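Local structure of superoxide dismutase [Mn/Fe] (Aeropyrum pernix, 3AK2) at the interface of chains A and B and the interface of chains A and C. The protein catalyses the dismutation of superoxide to oxygen and hydrogen peroxide, working with either manganese or iron at its active site. Numbering follows the deposited sequence. Chains: chain A/B/C, Superoxide dismutase [Mn/Fe].

Contact 1 and contact 2 bind chain A to two different partners, chain B and chain C, and the centres of their C-alpha atoms lie about 28 Å apart. They share no residue. On chain A, contact 1 uses the 3-10 helix 168-170, the short helix 172-175 and the turn after it, whereas contact 2 uses helix 62-82, backed by A:Asn151 from a loop. Both interfaces are built about a two-fold axis, so every contact recurs with the chains exchanged; pairing in two ways would let four copies close into the deposited tetramer. Contact 1 reaches a metal ligand directly; contact 2 is mainly packing, probably serving assembly.

Contact 1: the interface of chains A and B. Residues chain A 168, 172, 176-177; chain B 30, 34-35, 169.
A:Glu168 meets B:His169, a manganese ligand of the partner subunit, in the Glu-His bridge that is a hallmark of the dimer interface in iron/manganese superoxide dismutases. The extended glutamate crosses the histidine aslant, its carboxylate turned 70° from the ring. OE2 of A:Glu168 presents its syn lone pair to ring nitrogen ND1 of B:His169 at 2.7 Å, lying almost in the imidazole plane, and the bond is nearly straight at 165°. The other oxygen, OE1 of A:Glu168, takes the backbone N of B:His169 at 2.9 Å, approached from above the carboxylate plane. Gripped at both oxygens, the glutamate is limited in its rotation and in turn fixes the ring of B:His169.

Beside this bridge, A:Tyr172 and B:His35 point at each other tip to tip. The phenol OH of A:Tyr172 lies in the plane of the imidazole, 2.7 Å from NE2 of B:His35; which of the two donates is not settled by the model. The imidazole of B:His35 in turn has CG of B:His169 over its centre, so the two imidazoles lie face to face. B:His169 also lies over one face of the A:Tyr172 ring, towards its rim, with its CB 3.5 Å from CE1 of A:Tyr172, and backbone C of A:Lys176 sits over the centre of the other face. A water modelled at two positions too close to be filled together appears to link the phenol OH to the carbonyl O of B:His169, though this bridge is doubtful.

Just before B:His35 on helix 25-54, B:Leu30 and B:Lys34 offer aliphatic carbons to the amide of A:Asn177. Chi1 of 59° sets that side chain between backbone N and carbonyl carbon, and CG of A:Asn177 packs 3.6 Å from CG of B:Lys34. OD1 of A:Asn177 comes 3.5 Å from methyl CD2 of B:Leu30. The leucine's other methyl, CD1, faces CB of A:Lys176.

Contact 2: the interface of chains A and C. Residues chain A 69-70, 73-74, 77, 151; chain C 136, 155-158.
Helix 62-82 of chain A, part of the alpha-hairpin domain of the iron/manganese superoxide dismutases, packs against loop residues 155-158 and the end of strand 129-136 in chain C. A:Tyr73 carries the contact. Its CG stands anti to the backbone N (chi1 176°), sending the ring outward from the helix until its hydroxyl meets C:Asp136 tip to tip. OH of A:Tyr73 donates to OD2 of C:Asp136 at 2.7 Å, coming from above the carboxylate plane, with ring and carboxylate 84° apart.

C:Leu158 runs past the tyrosine in the opposite direction, bringing its CD2 within 3.6 Å of CZ of A:Tyr73, while its other methyl, CD1, turns to the rim of A:Phe69. At the edge of the phenol, carbonyl O of C:Ala156 lies in the ring plane, 3.4 Å from CE2 of A:Tyr73. That same carbonyl accepts the hydroxyl OG1 of C:Thr155, a bond within chain C that probably helps hold the loop in shape. A phenylalanine in place of A:Tyr73 would probably keep much of the ring packing but leave the carboxylate of C:Asp136 without its phenol donor.

C:Thr155 crosses the tyrosine at about a right angle and aims methyl CG2 at the helix, 3.7 Å from CB of A:Ala74 and also beside A:Ser70. The serine is steadied from behind by A:Asn151, whose ND2 donates to OG of A:Ser70 at 2.9 Å, in the amide plane and nearly straight at 170°. One turn past the tyrosine, A:Ile77 rests CD1 against CA of C:Gly157, at 3.6 Å. Mostly apolar packing, fastened at the tyrosine tip, thus joins chains A and C and probably helps hold the tetramer together.

Contact 1: the interface of chains A and B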
# COMPACT_ATOMS: atom_id res chain seq x y z
N GLU A 168 5.33 14.98 -6.87
CA GLU A 168 6.40 15.66 -7.61
C GLU A 168 5.85 16.74 -8.54
O GLU A 168 6.46 17.80 -8.68
CB GLU A 168 7.27 14.64 -8.34
CG GLU A 168 8.02 13.73 -7.37
CD GLU A 168 8.90 12.69 -8.03
OE1 GLU A 168 8.48 12.09 -9.04
OE2 GLU A 168 10.02 12.47 -7.51
N TYR A 172 8.10 20.08 -9.08
CA TYR A 172 9.29 19.70 -9.85
C TYR A 172 9.75 20.72 -10.88
O TYR A 172 10.95 20.96 -11.03
CB TYR A 172 9.14 18.32 -10.51
CG TYR A 172 10.45 17.57 -10.53
CD1 TYR A 172 10.80 16.72 -9.48
CD2 TYR A 172 11.35 17.72 -11.58
CE1 TYR A 172 12.01 16.03 -9.48
CE2 TYR A 172 12.56 17.04 -11.59
CZ TYR A 172 12.88 16.19 -10.54
OH TYR A 172 14.08 15.52 -10.56
N LYS A 176 12.69 21.34 -8.82
CA LYS A 176 13.33 20.09 -9.24
C LYS A 176 13.20 19.06 -8.11
O LYS A 176 12.12 18.91 -7.54
CB LYS A 176 14.79 20.32 -9.69
CG LYS A 176 14.99 21.53 -10.61
CD LYS A 176 14.29 21.36 -11.95
CE LYS A 176 14.19 22.68 -12.72
NZ LYS A 176 15.50 23.11 -13.28
N ASN A 177 14.28 18.36 -7.78
CA ASN A 177 14.28 17.37 -6.71
C ASN A 177 14.19 17.97 -5.30
O ASN A 177 13.98 17.24 -4.32
CB ASN A 177 15.56 16.55 -6.78
CG ASN A 177 16.79 17.41 -6.66
OD1 ASN A 177 17.09 18.21 -7.54
ND2 ASN A 177 17.50 17.27 -5.54
N LEU B 30 19.71 14.93 -13.08
CA LEU B 30 18.96 14.95 -11.82
C LEU B 30 18.59 13.54 -11.38
O LEU B 30 18.73 13.18 -10.22
CB LEU B 30 17.69 15.79 -11.96
CG LEU B 30 17.89 17.30 -12.11
CD1 LEU B 30 16.59 17.95 -12.52
CD2 LEU B 30 18.40 17.91 -10.81
N LYS B 34 20.79 12.92 -8.29
CA LYS B 34 20.00 13.23 -7.10
C LYS B 34 19.19 12.01 -6.65
O LYS B 34 19.41 11.50 -5.56
CB LYS B 34 19.09 14.45 -7.32
CG LYS B 34 19.82 15.73 -7.75
CD LYS B 34 20.83 16.22 -6.72
CE LYS B 34 21.49 17.51 -7.19
NZ LYS B 34 22.66 17.88 -6.34
N HIS B 35 18.28 11.54 -7.51
CA HIS B 35 17.34 10.49 -7.10
C HIS B 35 18.00 9.14 -6.83
O HIS B 35 17.86 8.60 -5.74
CB HIS B 35 16.18 10.38 -8.10
CG HIS B 35 15.37 11.63 -8.21
ND1 HIS B 35 14.43 11.99 -7.26
CD2 HIS B 35 15.36 12.61 -9.14
CE1 HIS B 35 13.88 13.14 -7.61
NE2 HIS B 35 14.43 13.54 -8.74
N HIS B 169 9.35 12.40 -11.74
CA HIS B 169 10.71 12.93 -11.97
C HIS B 169 11.41 12.36 -13.21
O HIS B 169 12.38 12.94 -13.70
CB HIS B 169 11.59 12.80 -10.72
CG HIS B 169 11.91 11.38 -10.33
ND1 HIS B 169 11.54 10.85 -9.12
CD2 HIS B 169 12.59 10.40 -10.98
CE1 HIS B 169 11.96 9.60 -9.03
NE2 HIS B 169 12.60 9.31 -10.15
O HOH W 1 14.25 14.97 -13.53
O HOH W 2 14.85 13.24 -12.21

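Contact 2: the interface of chains A and C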
# COMPACT_ATOMS: atom_id res chain seq x y z
N PHE A 69 -12.22 4.37 -7.66
CA PHE A 69 -12.99 5.39 -6.98
C PHE A 69 -12.21 5.98 -5.81
O PHE A 69 -12.13 7.19 -5.66
CB PHE A 69 -14.35 4.87 -6.50
CG PHE A 69 -15.09 5.86 -5.64
CD1 PHE A 69 -15.10 5.73 -4.26
CD2 PHE A 69 -15.72 6.96 -6.22
CE1 PHE A 69 -15.76 6.66 -3.46
CE2 PHE A 69 -16.37 7.90 -5.42
CZ PHE A 69 -16.39 7.74 -4.05
N SER A 70 -11.63 5.12 -4.98
CA SER A 70 -10.88 5.56 -3.82
C SER A 70 -9.79 6.55 -4.21
O SER A 70 -9.71 7.65 -3.66
CB SER A 70 -10.25 4.36 -3.11
OG SER A 70 -9.29 4.78 -2.17
N TYR A 73 -11.44 9.85 -6.12
CA TYR A 73 -12.20 10.65 -5.17
C TYR A 73 -11.26 11.33 -4.18
O TYR A 73 -11.37 12.53 -3.92
CB TYR A 73 -13.23 9.80 -4.41
CG TYR A 73 -13.95 10.61 -3.35
CD1 TYR A 73 -15.14 11.29 -3.65
CD2 TYR A 73 -13.42 10.74 -2.07
CE1 TYR A 73 -15.79 12.05 -2.68
CE2 TYR A 73 -14.06 11.50 -1.10
CZ TYR A 73 -15.23 12.16 -1.41
OH TYR A 73 -15.86 12.90 -0.41
N ALA A 74 -10.32 10.56 -3.63
CA ALA A 74 -9.35 11.13 -2.71
C ALA A 74 -8.56 12.26 -3.37
O ALA A 74 -8.36 13.31 -2.77
CB ALA A 74 -8.43 10.05 -2.19
N ILE A 77 -10.96 15.38 -3.52
CA ILE A 77 -11.19 16.11 -2.28
C ILE A 77 -9.91 16.75 -1.72
O ILE A 77 -9.95 17.87 -1.22
CB ILE A 77 -11.93 15.26 -1.22
CG1 ILE A 77 -12.52 16.18 -0.15
CG2 ILE A 77 -11.04 14.14 -0.66
CD1 ILE A 77 -13.45 15.50 0.80
N ASN A 151 -4.66 8.17 -0.98
CA ASN A 151 -5.59 7.24 -0.35
C ASN A 151 -4.87 6.10 0.34
O ASN A 151 -5.38 4.99 0.40
CB ASN A 151 -6.56 6.68 -1.40
CG ASN A 151 -5.84 5.87 -2.48
OD1 ASN A 151 -4.67 6.11 -2.78
ND2 ASN A 151 -6.56 4.93 -3.07
N ASP C 136 -20.92 10.64 1.55
CA ASP C 136 -20.01 11.54 0.85
C ASP C 136 -20.45 12.98 1.09
O ASP C 136 -21.52 13.38 0.64
CB ASP C 136 -20.02 11.22 -0.65
CG ASP C 136 -19.25 12.23 -1.49
OD1 ASP C 136 -19.41 12.19 -2.72
OD2 ASP C 136 -18.50 13.05 -0.93
N THR C 155 -10.28 7.28 2.26
CA THR C 155 -10.08 8.63 1.77
C THR C 155 -10.53 9.63 2.82
O THR C 155 -11.27 9.29 3.75
CB THR C 155 -10.90 8.88 0.49
OG1 THR C 155 -12.28 9.03 0.83
CG2 THR C 155 -10.78 7.72 -0.50
N ALA C 156 -10.10 10.88 2.65
CA ALA C 156 -10.68 11.99 3.39
C ALA C 156 -12.14 12.18 2.98
O ALA C 156 -12.58 11.69 1.94
CB ALA C 156 -9.89 13.25 3.13
N GLY C 157 -12.89 12.87 3.84
CA GLY C 157 -14.26 13.27 3.52
C GLY C 157 -15.31 12.23 3.85
O GLY C 157 -16.18 12.46 4.70
N LEU C 158 -15.25 11.10 3.15
CA LEU C 158 -16.22 10.02 3.34
C LEU C 158 -16.38 9.65 4.80
O LEU C 158 -15.40 9.38 5.49
CB LEU C 158 -15.79 8.78 2.54
CG LEU C 158 -15.61 8.94 1.03
CD1 LEU C 158 -15.22 7.61 0.44
CD2 LEU C 158 -16.87 9.47 0.36